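Local structure of geranyltranstransferase (Staphylococcus aureus, 1RTR) at residues A[139-144]-A[182-187]; A[49-54]-A[66-71]; A[211-216]-A[260-265]; A[19-24]-A[33-38]; A[55-60]-A[188-193]. The protein catalyses the condensation of geranyl pyrophosphate with isopentenyl pyrophosphate to farnesyl pyrophosphate, a step of isoprenoid biosynthesis. All coordinates share one frame; numbering follows the deposited sequence.

How the interactions relate
All five contacts lie in one mainly helical chain, the fold of the isoprenoid synthases. In chain order, interaction 4 closes first; interactions 2 and 5 cross; interaction 1 is nested inside the loop that interaction 5 closes, and interaction 3 follows. Interactions 1, 2 and 5, with centres 10 to 14 Å apart, touch and join helices 45-56, 65-83, 131-145 and 179-193 into one buried cluster; 2 and 5 share helix 45-56, 1 and 5 helix 179-193, and the Arg140-Asp191 salt bridge ties 1 to 5. Interaction 3 touches interaction 1 through Leu182. Interactions 3 and 4, centres about 34 Å apart, lie on opposite sides of the chain's centre, and both 1 and 4 reach the second subunit.

Interaction 1 of 5, residues A[139-144]-A[182-187]; sequences QRLSIA and LTFAVM
Arg140 runs past the edge of the Phe184 ring and ends over Met187, bridging helices 131-145 and 179-193, nearly antiparallel here, with the axes of the two segments 9.7 Å apart. Its CB lies in the plane of the ring, at the edge, and CG is 3.8 Å from Phe184 CD2. CD, still near the ring, reaches Met187 CB at 3.7 Å. A bend at chi3 (-69°) places NE, which also faces Met187 CB. From there the guanidinium spreads out with the same methylene over one face, offset toward the rim; Arg140 NH2 is 3.4 Å from Met187 CB. Beside this chain, Leu141 takes the Phe184 ring from above: its CD1 is 3.7 Å from the ring centroid and only 4° off the normal, a CH-pi contact over the face. Leu141 CB meets Phe184 CE2 at 3.6 Å, and Ala144 CB touches Phe184 CB. No hydrogen bond crosses between 139-144 and 182-187. The arginine's charge is answered farther along helix 179-193, where NH1 makes a salt bridge with Asp191. The contact is therefore chemically divided: methylenes and a leucine methyl pack on a buried aromatic ring, while the polar tip is carried along to an acid that would hold the guanidinium in place.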
# COMPACT_ATOMS: atom_id res chain seq x y z
N GLN A 139 -11.21 -3.13 0.21
CA GLN A 139 -11.02 -4.54 -0.12
C GLN A 139 -10.77 -4.70 -1.60
O GLN A 139 -9.82 -5.38 -2.00
CB GLN A 139 -12.26 -5.34 0.27
CG GLN A 139 -11.94 -6.77 0.68
CD GLN A 139 -13.16 -7.51 1.20
OE1 GLN A 139 -13.19 -8.74 1.17
NE2 GLN A 139 -14.18 -6.76 1.67
N ARG A 140 -11.61 -4.07 -2.41
CA ARG A 140 -11.49 -4.16 -3.85
C ARG A 140 -10.21 -3.52 -4.38
O ARG A 140 -9.55 -4.08 -5.26
CB ARG A 140 -12.73 -3.56 -4.51
CG ARG A 140 -12.89 -3.91 -5.96
CD ARG A 140 -14.06 -3.21 -6.63
NE ARG A 140 -15.34 -3.70 -6.13
CZ ARG A 140 -15.92 -4.83 -6.52
NH1 ARG A 140 -17.09 -5.18 -6.01
NH2 ARG A 140 -15.33 -5.60 -7.43
N LEU A 141 -9.85 -2.36 -3.85
CA LEU A 141 -8.59 -1.73 -4.24
C LEU A 141 -7.38 -2.62 -3.92
O LEU A 141 -6.46 -2.74 -4.72
CB LEU A 141 -8.45 -0.34 -3.59
CG LEU A 141 -7.38 0.60 -4.16
CD1 LEU A 141 -7.40 0.63 -5.69
CD2 LEU A 141 -7.53 2.01 -3.59
N SER A 142 -7.38 -3.25 -2.74
CA SER A 142 -6.22 -4.03 -2.33
C SER A 142 -6.04 -5.30 -3.16
O SER A 142 -4.91 -5.67 -3.49
CB SER A 142 -6.27 -4.35 -0.83
OG SER A 142 -7.41 -5.12 -0.52
N ILE A 143 -7.15 -5.97 -3.49
CA ILE A 143 -7.13 -7.09 -4.44
C ILE A 143 -6.75 -6.64 -5.86
O ILE A 143 -5.96 -7.30 -6.52
CB ILE A 143 -8.50 -7.86 -4.44
CG1 ILE A 143 -8.79 -8.52 -3.08
CG2 ILE A 143 -8.53 -8.93 -5.52
CD1 ILE A 143 -10.27 -8.88 -2.88
N ALA A 144 -7.30 -5.53 -6.33
CA ALA A 144 -6.99 -5.02 -7.67
C ALA A 144 -5.50 -4.68 -7.83
O ALA A 144 -4.94 -4.85 -8.93
CB ALA A 144 -7.86 -3.80 -8.02
N LEU A 182 -9.00 -0.62 -13.84
CA LEU A 182 -10.18 -0.24 -14.60
C LEU A 182 -11.44 -0.85 -14.00
O LEU A 182 -12.44 -0.17 -13.79
CB LEU A 182 -10.03 -0.56 -16.10
CG LEU A 182 -9.07 0.39 -16.82
CD1 LEU A 182 -8.83 -0.04 -18.24
CD2 LEU A 182 -9.55 1.83 -16.78
N THR A 183 -11.37 -2.14 -13.70
CA THR A 183 -12.49 -2.83 -13.07
C THR A 183 -12.76 -2.29 -11.68
O THR A 183 -13.92 -2.26 -11.23
CB THR A 183 -12.21 -4.36 -13.04
OG1 THR A 183 -12.13 -4.84 -14.39
CG2 THR A 183 -13.39 -5.14 -12.47
N PHE A 184 -11.71 -1.90 -10.96
CA PHE A 184 -11.91 -1.24 -9.68
C PHE A 184 -12.73 0.04 -9.87
O PHE A 184 -13.68 0.28 -9.13
CB PHE A 184 -10.58 -0.89 -8.98
CG PHE A 184 -10.77 -0.01 -7.77
CD1 PHE A 184 -10.59 1.36 -7.88
CD2 PHE A 184 -11.20 -0.56 -6.57
CE1 PHE A 184 -10.82 2.18 -6.78
CE2 PHE A 184 -11.43 0.25 -5.48
CZ PHE A 184 -11.24 1.63 -5.58
N ALA A 185 -12.35 0.86 -10.85
CA ALA A 185 -13.04 2.12 -11.12
C ALA A 185 -14.54 1.93 -11.26
O ALA A 185 -15.31 2.59 -10.55
CB ALA A 185 -12.47 2.84 -12.35
N VAL A 186 -14.98 1.01 -12.13
CA VAL A 186 -16.43 0.90 -12.33
C VAL A 186 -17.13 0.17 -11.19
O VAL A 186 -18.27 0.55 -10.86
CB VAL A 186 -16.88 0.44 -13.78
CG1 VAL A 186 -15.73 0.42 -14.76
CG2 VAL A 186 -17.71 -0.87 -13.78
N MET A 187 -16.47 -0.82 -10.58
CA MET A 187 -17.10 -1.64 -9.53
C MET A 187 -17.12 -0.95 -8.17
O MET A 187 -18.06 -1.13 -7.38
CB MET A 187 -16.45 -3.03 -9.41
CG MET A 187 -16.59 -3.93 -10.65
SD MET A 187 -18.28 -4.06 -11.35
CE MET A 187 -19.02 -5.14 -10.09

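Interaction 2 of 5, residues A[49-54]-A[66-71]; sequences LLLLTL and KSAIAL
Leu50 and Leu51 present the bumps on helix 45-56, and Ala68 forms the small knob facing them from helix 65-83. The two segments run roughly antiparallel (154°), their axes 9.6 Å apart and the CA atoms of Leu50 and Ala68 nearest each other. Leu50 carries its CG anti to the backbone N (chi1 161°), and its CD2 methyl enters a shallow hollow made by Ser67, Ala68 and Leu71, one helical turn of the other segment. The floor there is backbone: CD2 of Leu50 lies 3.8 Å from Ala68 N. Ser67 CB bounds the hollow at 4.0 Å from this methyl, and Leu71 CD2 bounds it at 4.2 Å from Leu50 CD2. In return, the Ala68 methyl settles between two leucines, 4.2 Å from Leu50 CG and 3.9 Å from Leu51 CD1. Leu51 reaches it with the end of its side chain, although its base points past the other helix. Helix 179-193 adds neighbours, with Ser188 on Leu50 and Ala185 on Leu71. Every touching residue is buried, and the contact rests on dispersion between aliphatic carbons and between a methyl and the backbone; no hydrogen bond passes between the two segments, so its fit is one of apolar shape.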
# COMPACT_ATOMS: atom_id res chain seq x y z
N LEU A 49 -13.26 7.55 -15.27
CA LEU A 49 -14.10 6.36 -15.38
C LEU A 49 -14.94 6.16 -14.14
O LEU A 49 -16.15 5.97 -14.25
CB LEU A 49 -13.25 5.11 -15.64
CG LEU A 49 -13.99 3.81 -15.97
CD1 LEU A 49 -15.02 4.01 -17.09
CD2 LEU A 49 -13.00 2.73 -16.36
N LEU A 50 -14.32 6.22 -12.96
CA LEU A 50 -15.03 5.98 -11.70
C LEU A 50 -16.12 7.04 -11.49
O LEU A 50 -17.28 6.71 -11.21
CB LEU A 50 -14.03 5.91 -10.54
CG LEU A 50 -14.27 6.07 -9.02
CD1 LEU A 50 -15.67 5.83 -8.51
CD2 LEU A 50 -13.29 5.20 -8.26
N LEU A 51 -15.74 8.30 -11.65
CA LEU A 51 -16.67 9.43 -11.59
C LEU A 51 -17.85 9.27 -12.56
O LEU A 51 -19.01 9.33 -12.14
CB LEU A 51 -15.91 10.74 -11.85
CG LEU A 51 -15.27 11.51 -10.67
CD1 LEU A 51 -15.29 10.78 -9.30
CD2 LEU A 51 -13.87 11.99 -11.03
N LEU A 52 -17.56 9.03 -13.84
CA LEU A 52 -18.63 8.86 -14.85
C LEU A 52 -19.53 7.65 -14.59
O LEU A 52 -20.75 7.73 -14.80
CB LEU A 52 -18.06 8.85 -16.28
CG LEU A 52 -17.48 10.21 -16.75
CD1 LEU A 52 -16.63 10.08 -17.98
CD2 LEU A 52 -18.57 11.24 -16.97
N THR A 53 -18.96 6.55 -14.11
CA THR A 53 -19.76 5.38 -13.74
C THR A 53 -20.81 5.69 -12.66
O THR A 53 -21.96 5.24 -12.75
CB THR A 53 -18.86 4.19 -13.29
OG1 THR A 53 -17.95 3.84 -14.34
CG2 THR A 53 -19.67 2.93 -13.07
N LEU A 54 -20.42 6.44 -11.64
CA LEU A 54 -21.37 6.89 -10.61
C LEU A 54 -22.51 7.74 -11.20
O LEU A 54 -23.68 7.59 -10.82
CB LEU A 54 -20.67 7.71 -9.53
CG LEU A 54 -19.88 6.98 -8.45
CD1 LEU A 54 -19.12 7.99 -7.61
CD2 LEU A 54 -20.81 6.09 -7.57
N LYS A 66 -12.85 10.91 -3.46
CA LYS A 66 -11.70 10.43 -2.70
C LYS A 66 -11.19 9.09 -3.25
O LYS A 66 -9.98 8.92 -3.41
CB LYS A 66 -12.00 10.37 -1.19
CG LYS A 66 -11.96 11.74 -0.50
CD LYS A 66 -11.42 11.64 0.93
CE LYS A 66 -12.08 12.64 1.90
NZ LYS A 66 -11.46 14.00 1.80
N SER A 67 -12.12 8.18 -3.57
CA SER A 67 -11.77 6.89 -4.19
C SER A 67 -11.05 7.07 -5.52
O SER A 67 -10.03 6.43 -5.78
CB SER A 67 -13.01 6.01 -4.38
OG SER A 67 -13.52 5.58 -3.14
N ALA A 68 -11.56 7.99 -6.35
CA ALA A 68 -10.92 8.38 -7.61
C ALA A 68 -9.52 8.94 -7.39
O ALA A 68 -8.59 8.59 -8.13
CB ALA A 68 -11.79 9.39 -8.37
N ILE A 69 -9.35 9.80 -6.38
CA ILE A 69 -8.03 10.34 -6.05
C ILE A 69 -7.09 9.21 -5.62
O ILE A 69 -5.96 9.11 -6.11
CB ILE A 69 -8.11 11.42 -4.93
CG1 ILE A 69 -8.92 12.64 -5.38
CG2 ILE A 69 -6.72 11.85 -4.50
CD1 ILE A 69 -8.35 13.35 -6.62
N ALA A 70 -7.57 8.37 -4.70
CA ALA A 70 -6.86 7.15 -4.32
C ALA A 70 -6.44 6.34 -5.54
O ALA A 70 -5.27 5.98 -5.68
CB ALA A 70 -7.71 6.30 -3.40
N LEU A 71 -7.38 6.10 -6.45
CA LEU A 71 -7.11 5.32 -7.66
C LEU A 71 -5.97 5.91 -8.47
O LEU A 71 -5.09 5.17 -8.96
CB LEU A 71 -8.38 5.20 -8.51
CG LEU A 71 -8.34 4.30 -9.75
CD1 LEU A 71 -7.65 2.93 -9.49
CD2 LEU A 71 -9.76 4.13 -10.29

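Interaction 3 of 5, residues A[211-216]-A[260-265]; sequences GMMFQI and YHRDAA
The imidazole of His261 lies flat between a methionine methylene and a tyrosine ring carbon. Met212 CB stands 3.5 Å from the ring centroid, 11° off the normal, in a CH-pi contact over the centre of one face; Tyr260 CD2 lies over the centre of the opposite face. At the ring's edge, near its plane, Ile216 CD1 comes to 3.5 Å from His261 CD2, and the isoleucine crosses the histidine at about a right angle. Met213 instead slides past His261 in the opposite direction, its CG 3.7 Å from His261 CB. Its SD then settles 3.7 Å from Arg262 CA, and a bend at chi3 (61°) turns Met213 CE to within 4.0 Å of Arg262 CB. Arg262 points its guanidinium elsewhere: NE makes a salt bridge with Asp263 OD2 at 3.1 Å, in the guanidinium plane. No hydrogen bond joins 211-216 to 260-265, while His261 ND1 is hydrogen-bonded to ND1 of His209, on the same helix as Met212. This antiparallel pairing of helices 197-227 and 245-270 is flanked by helix 279-289, where Val285 and Phe288 touch Met213, Asp286 takes a salt bridge from Arg262, and Tyr289 is a cation-pi partner of Arg262. Helix 167-177 packs on Met212.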
# COMPACT_ATOMS: atom_id res chain seq x y z
N GLY A 211 -11.20 -2.86 -20.61
CA GLY A 211 -9.80 -2.96 -20.25
C GLY A 211 -8.93 -3.61 -21.31
O GLY A 211 -7.82 -3.13 -21.59
N MET A 212 -9.41 -4.70 -21.89
CA MET A 212 -8.68 -5.38 -22.97
C MET A 212 -8.56 -4.49 -24.22
O MET A 212 -7.53 -4.52 -24.89
CB MET A 212 -9.29 -6.75 -23.28
CG MET A 212 -9.35 -7.72 -22.06
SD MET A 212 -7.77 -7.99 -21.09
CE MET A 212 -6.71 -8.57 -22.35
N MET A 213 -9.58 -3.68 -24.51
CA MET A 213 -9.50 -2.71 -25.62
C MET A 213 -8.24 -1.87 -25.54
O MET A 213 -7.54 -1.69 -26.54
CB MET A 213 -10.72 -1.78 -25.67
CG MET A 213 -12.04 -2.48 -25.98
SD MET A 213 -13.40 -1.32 -26.07
CE MET A 213 -12.80 -0.33 -27.43
N PHE A 214 -7.96 -1.38 -24.34
CA PHE A 214 -6.90 -0.40 -24.06
C PHE A 214 -5.56 -0.72 -24.73
O PHE A 214 -5.01 0.10 -25.46
CB PHE A 214 -6.74 -0.31 -22.53
CG PHE A 214 -5.95 0.88 -22.05
CD1 PHE A 214 -6.53 1.78 -21.16
CD2 PHE A 214 -4.63 1.09 -22.46
CE1 PHE A 214 -5.80 2.89 -20.69
CE2 PHE A 214 -3.89 2.19 -22.01
CZ PHE A 214 -4.48 3.10 -21.12
N GLN A 215 -5.04 -1.92 -24.48
CA GLN A 215 -3.69 -2.26 -24.91
C GLN A 215 -3.64 -2.69 -26.36
O GLN A 215 -2.63 -2.45 -27.05
CB GLN A 215 -3.11 -3.35 -23.99
CG GLN A 215 -2.70 -2.84 -22.59
CD GLN A 215 -1.65 -1.73 -22.64
OE1 GLN A 215 -0.72 -1.77 -23.46
NE2 GLN A 215 -1.80 -0.74 -21.77
N ILE A 216 -4.73 -3.30 -26.84
CA ILE A 216 -4.85 -3.66 -28.24
C ILE A 216 -4.74 -2.40 -29.10
O ILE A 216 -3.92 -2.35 -30.01
CB ILE A 216 -6.17 -4.40 -28.53
CG1 ILE A 216 -6.25 -5.68 -27.72
CG2 ILE A 216 -6.27 -4.72 -30.02
CD1 ILE A 216 -7.61 -6.37 -27.75
N TYR A 260 -13.90 -7.21 -31.31
CA TYR A 260 -14.61 -8.17 -30.47
C TYR A 260 -14.85 -7.63 -29.03
O TYR A 260 -15.93 -7.78 -28.47
CB TYR A 260 -13.86 -9.50 -30.44
CG TYR A 260 -14.19 -10.31 -29.21
CD1 TYR A 260 -15.41 -10.98 -29.11
CD2 TYR A 260 -13.31 -10.37 -28.13
CE1 TYR A 260 -15.73 -11.71 -27.97
CE2 TYR A 260 -13.62 -11.08 -26.99
CZ TYR A 260 -14.83 -11.75 -26.91
OH TYR A 260 -15.15 -12.47 -25.79
N HIS A 261 -13.83 -7.01 -28.45
CA HIS A 261 -13.96 -6.41 -27.13
C HIS A 261 -14.87 -5.18 -27.13
O HIS A 261 -15.73 -5.03 -26.25
CB HIS A 261 -12.57 -6.08 -26.57
CG HIS A 261 -11.82 -7.28 -26.12
ND1 HIS A 261 -12.34 -8.18 -25.21
CD2 HIS A 261 -10.61 -7.76 -26.48
CE1 HIS A 261 -11.47 -9.16 -25.02
NE2 HIS A 261 -10.41 -8.93 -25.78
N ARG A 262 -14.69 -4.32 -28.14
CA ARG A 262 -15.58 -3.20 -28.43
C ARG A 262 -17.02 -3.69 -28.44
O ARG A 262 -17.87 -3.14 -27.75
CB ARG A 262 -15.21 -2.57 -29.78
CG ARG A 262 -16.00 -1.32 -30.23
CD ARG A 262 -17.51 -1.52 -30.34
NE ARG A 262 -18.05 -1.40 -31.70
CZ ARG A 262 -18.28 -0.25 -32.33
NH1 ARG A 262 -18.80 -0.26 -33.54
NH2 ARG A 262 -17.99 0.91 -31.74
N ASP A 263 -17.28 -4.75 -29.19
CA ASP A 263 -18.64 -5.25 -29.36
C ASP A 263 -19.19 -5.84 -28.08
O ASP A 263 -20.37 -5.68 -27.79
CB ASP A 263 -18.70 -6.29 -30.49
CG ASP A 263 -18.60 -5.66 -31.86
OD1 ASP A 263 -18.50 -6.41 -32.86
OD2 ASP A 263 -18.61 -4.42 -32.05
N ALA A 264 -18.35 -6.53 -27.33
CA ALA A 264 -18.78 -7.16 -26.08
C ALA A 264 -19.03 -6.12 -24.98
O ALA A 264 -19.94 -6.28 -24.17
CB ALA A 264 -17.77 -8.22 -25.62
N ALA A 265 -18.23 -5.05 -25.00
CA ALA A 265 -18.43 -3.90 -24.11
C ALA A 265 -19.78 -3.26 -24.40
O ALA A 265 -20.65 -3.23 -23.52
CB ALA A 265 -17.31 -2.89 -24.28

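Interaction 4 of 5, residues A[19-24]-A[33-38]; sequences VAINKS and SMLYSL
Ile21 plugs the link after helix 6-18 tightly into the face of helix 30-38 formed by Met34, Leu35 and Leu38. Ile21 CD1 touches Met34 CE at 3.7 Å, and the same methionine methyl also meets Ile21 CG2 at 3.9 Å, the two side chains crossing at about a right angle. Met34 bends at chi3 (77°), which places CE against both branches. Leu35 slides past Ile21 in the opposite direction, with its CD2 3.9 Å from Ile21 CB and its CD1 4.0 Å from Ile21 CG1. Leu38 CD2 completes the grip at 4.1 Å from Ile21 CG1. Toward solvent the contact thins out. Lys23 is exposed and its base points away from the helix, yet the chain curls back, so that NZ lies 3.7 Å from Leu35 CD2. There the ammonium group merely brushes a methyl, and no hydrogen bond joins the segments. Ile21 thus makes most of the contact of residues 19-24, with Lys23 at the solvent side. Helix 105-124 also packs here, with Lys118 on Ile21 and Ala114 on Met34, while helix 65-83 adds Met73 against Ile21 and Thr76 against Leu38. His147 of the second subunit packs on both Ile21 and Met34.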
# COMPACT_ATOMS: atom_id res chain seq x y z
N VAL A 19 -3.38 19.55 -4.67
CA VAL A 19 -3.49 19.96 -3.29
C VAL A 19 -3.86 18.76 -2.38
O VAL A 19 -4.43 18.94 -1.31
CB VAL A 19 -4.49 21.16 -3.18
CG1 VAL A 19 -5.95 20.68 -3.14
CG2 VAL A 19 -4.15 22.06 -2.01
N ALA A 20 -3.50 17.55 -2.81
CA ALA A 20 -3.89 16.30 -2.13
C ALA A 20 -2.88 15.83 -1.09
O ALA A 20 -3.19 14.97 -0.26
CB ALA A 20 -4.17 15.19 -3.14
N ILE A 21 -1.67 16.37 -1.15
CA ILE A 21 -0.62 16.08 -0.19
C ILE A 21 -0.20 17.40 0.46
O ILE A 21 0.09 18.37 -0.23
CB ILE A 21 0.60 15.39 -0.88
CG1 ILE A 21 0.16 14.17 -1.70
CG2 ILE A 21 1.68 14.99 0.14
CD1 ILE A 21 -0.51 13.06 -0.89
N ASN A 22 -0.19 17.44 1.79
CA ASN A 22 0.22 18.64 2.52
C ASN A 22 1.73 18.71 2.68
O ASN A 22 2.40 17.68 2.82
CB ASN A 22 -0.45 18.71 3.89
CG ASN A 22 -1.92 19.08 3.80
OD1 ASN A 22 -2.30 20.02 3.10
ND2 ASN A 22 -2.75 18.34 4.51
N LYS A 23 2.25 19.94 2.67
CA LYS A 23 3.70 20.18 2.73
C LYS A 23 4.40 19.56 3.94
O LYS A 23 3.82 19.41 5.02
CB LYS A 23 3.99 21.69 2.62
CG LYS A 23 3.80 22.29 1.21
CD LYS A 23 4.30 21.34 0.09
CE LYS A 23 3.62 21.64 -1.26
NZ LYS A 23 2.18 21.24 -1.29
N SER A 24 5.67 19.20 3.72
CA SER A 24 6.51 18.47 4.68
C SER A 24 6.62 19.13 6.05
O SER A 24 6.93 20.32 6.16
CB SER A 24 7.92 18.26 4.10
OG SER A 24 8.02 18.74 2.76
N SER A 33 8.36 15.30 -4.23
CA SER A 33 8.51 14.13 -5.09
C SER A 33 7.16 13.46 -5.38
O SER A 33 6.84 13.17 -6.53
CB SER A 33 9.47 13.14 -4.46
OG SER A 33 9.67 12.01 -5.29
N MET A 34 6.36 13.22 -4.34
CA MET A 34 5.01 12.68 -4.49
C MET A 34 4.19 13.55 -5.43
O MET A 34 3.62 13.05 -6.41
CB MET A 34 4.30 12.57 -3.12
CG MET A 34 4.79 11.44 -2.20
SD MET A 34 4.40 11.66 -0.42
CE MET A 34 2.72 11.24 -0.39
N LEU A 35 4.15 14.85 -5.13
CA LEU A 35 3.40 15.84 -5.89
C LEU A 35 3.89 15.99 -7.33
O LEU A 35 3.09 16.16 -8.25
CB LEU A 35 3.45 17.19 -5.19
CG LEU A 35 2.19 17.73 -4.50
CD1 LEU A 35 0.95 16.81 -4.62
CD2 LEU A 35 2.50 18.02 -3.04
N TYR A 36 5.20 15.92 -7.51
CA TYR A 36 5.79 16.00 -8.85
C TYR A 36 5.17 14.99 -9.82
O TYR A 36 4.70 15.39 -10.89
CB TYR A 36 7.32 15.83 -8.79
CG TYR A 36 8.01 15.90 -10.14
CD1 TYR A 36 8.18 17.12 -10.81
CD2 TYR A 36 8.49 14.74 -10.75
CE1 TYR A 36 8.82 17.19 -12.05
CE2 TYR A 36 9.13 14.79 -12.00
CZ TYR A 36 9.29 16.02 -12.64
OH TYR A 36 9.92 16.05 -13.87
N SER A 37 5.17 13.71 -9.44
CA SER A 37 4.59 12.65 -10.28
C SER A 37 3.07 12.71 -10.34
O SER A 37 2.47 12.46 -11.37
CB SER A 37 5.04 11.28 -9.80
OG SER A 37 6.44 11.16 -9.82
N LEU A 38 2.45 13.05 -9.21
CA LEU A 38 1.00 13.19 -9.13
C LEU A 38 0.49 14.25 -10.10
O LEU A 38 -0.62 14.12 -10.63
CB LEU A 38 0.59 13.51 -7.69
CG LEU A 38 -0.70 12.93 -7.10
CD1 LEU A 38 -0.86 11.43 -7.35
CD2 LEU A 38 -0.75 13.24 -5.61

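Interaction 5 of 5, residues A[55-60]-A[188-193]; sequences DSLNTE and SAADIA
Leu57 and Thr59 leave the end of helix 45-56 to meet Ala193 on helix 179-193. The first helix closes in a Schellman motif: Asn58, with positive phi (66°), is its C-prime residue, the N of Asn58 bonds to Asp55 O at 3.1 Å, and Thr59 N turns back to Leu54 O. Leu57 is the first residue to depart from helical angles, and beyond Asn58 the chain is extended at Thr59, whose CA comes within 6.0 Å of the CA of Ala193. Residues 188-193 keep the helical bond pattern, with Ala193 N donating to Ala189 O.

Ala193 CB is the meeting point of the side chains. Leu57 CB approaches it at 3.9 Å, and Thr59 OG1 comes to 3.4 Å from the same methyl. The threonine oxygen stands anti to the carbonyl carbon (chi1 -66°), which brings it against the Ala193 methyl, and it also gives a hydrogen bond to Leu57 O at 3.2 Å, from well above the carbonyl plane. Leu57 CD2 reaches about one turn back toward the N-terminal side, to 3.9 Å from Ala190 CA. No hydrogen bond passes between the segments; the hydroxyl's bond stays within 55-60.

Leu203 of helix 197-227 packs on both Leu57 and Ala190, and Val195 touches the same pair. Helix 279-289 lies against Asp55 and Ser56, and Leu54 of helix 45-56 packs on Ala189 and Ile192.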
# COMPACT_ATOMS: atom_id res chain seq x y z
N ASP A 55 -22.15 8.64 -12.12
CA ASP A 55 -23.13 9.49 -12.77
C ASP A 55 -24.15 8.69 -13.60
O ASP A 55 -25.34 8.98 -13.55
CB ASP A 55 -22.46 10.57 -13.63
CG ASP A 55 -23.43 11.64 -14.07
OD1 ASP A 55 -23.74 11.72 -15.28
OD2 ASP A 55 -23.97 12.42 -13.25
N SER A 56 -23.67 7.68 -14.34
CA SER A 56 -24.53 6.77 -15.08
C SER A 56 -25.47 6.04 -14.16
O SER A 56 -26.56 5.63 -14.56
CB SER A 56 -23.72 5.71 -15.82
OG SER A 56 -22.63 6.28 -16.52
N LEU A 57 -25.03 5.83 -12.93
CA LEU A 57 -25.82 5.08 -11.97
C LEU A 57 -26.70 5.99 -11.08
O LEU A 57 -27.15 5.57 -10.01
CB LEU A 57 -24.91 4.19 -11.13
CG LEU A 57 -24.60 2.72 -11.50
CD1 LEU A 57 -24.94 2.31 -12.96
CD2 LEU A 57 -23.14 2.41 -11.15
N ASN A 58 -26.93 7.22 -11.53
CA ASN A 58 -27.86 8.15 -10.86
C ASN A 58 -27.38 8.60 -9.47
O ASN A 58 -28.19 8.93 -8.60
CB ASN A 58 -29.27 7.54 -10.76
CG ASN A 58 -29.87 7.20 -12.12
OD1 ASN A 58 -29.53 7.82 -13.14
ND2 ASN A 58 -30.76 6.22 -12.14
N THR A 59 -26.07 8.61 -9.27
CA THR A 59 -25.52 8.85 -7.95
C THR A 59 -24.65 10.08 -8.01
O THR A 59 -24.01 10.35 -9.04
CB THR A 59 -24.73 7.61 -7.51
OG1 THR A 59 -25.65 6.52 -7.35
CG2 THR A 59 -24.16 7.77 -6.11
N GLU A 60 -24.63 10.84 -6.92
CA GLU A 60 -23.79 12.03 -6.85
C GLU A 60 -22.32 11.66 -7.05
O GLU A 60 -21.71 11.01 -6.20
CB GLU A 60 -24.00 12.78 -5.52
CG GLU A 60 -23.14 14.02 -5.35
CD GLU A 60 -23.12 14.90 -6.59
OE1 GLU A 60 -22.03 15.43 -6.95
OE2 GLU A 60 -24.21 15.05 -7.21
N SER A 188 -16.07 -0.18 -7.86
CA SER A 188 -16.11 0.68 -6.68
C SER A 188 -17.32 1.63 -6.80
O SER A 188 -18.07 1.82 -5.83
CB SER A 188 -14.80 1.45 -6.49
OG SER A 188 -14.70 2.51 -7.44
N ALA A 189 -17.53 2.16 -7.99
CA ALA A 189 -18.70 3.02 -8.24
C ALA A 189 -19.99 2.24 -8.04
O ALA A 189 -20.92 2.69 -7.35
CB ALA A 189 -18.64 3.67 -9.62
N ALA A 190 -20.06 1.05 -8.61
CA ALA A 190 -21.25 0.24 -8.48
C ALA A 190 -21.56 -0.00 -7.01
O ALA A 190 -22.74 -0.07 -6.61
CB ALA A 190 -21.08 -1.06 -9.20
N ASP A 191 -20.50 -0.13 -6.22
CA ASP A 191 -20.60 -0.35 -4.77
C ASP A 191 -21.06 0.90 -4.00
O ASP A 191 -21.88 0.80 -3.07
CB ASP A 191 -19.28 -0.89 -4.21
CG ASP A 191 -19.16 -2.40 -4.34
OD1 ASP A 191 -20.18 -3.05 -4.64
OD2 ASP A 191 -18.09 -3.03 -4.16
N ILE A 192 -20.53 2.06 -4.37
CA ILE A 192 -20.99 3.31 -3.77
C ILE A 192 -22.45 3.55 -4.14
O ILE A 192 -23.25 3.95 -3.28
CB ILE A 192 -20.10 4.47 -4.21
CG1 ILE A 192 -18.71 4.33 -3.58
CG2 ILE A 192 -20.76 5.81 -3.85
CD1 ILE A 192 -17.60 4.92 -4.41
N ALA A 193 -22.82 3.26 -5.39
CA ALA A 193 -24.20 3.43 -5.85
C ALA A 193 -25.16 2.41 -5.26
O ALA A 193 -26.37 2.61 -5.25
CB ALA A 193 -24.26 3.39 -7.36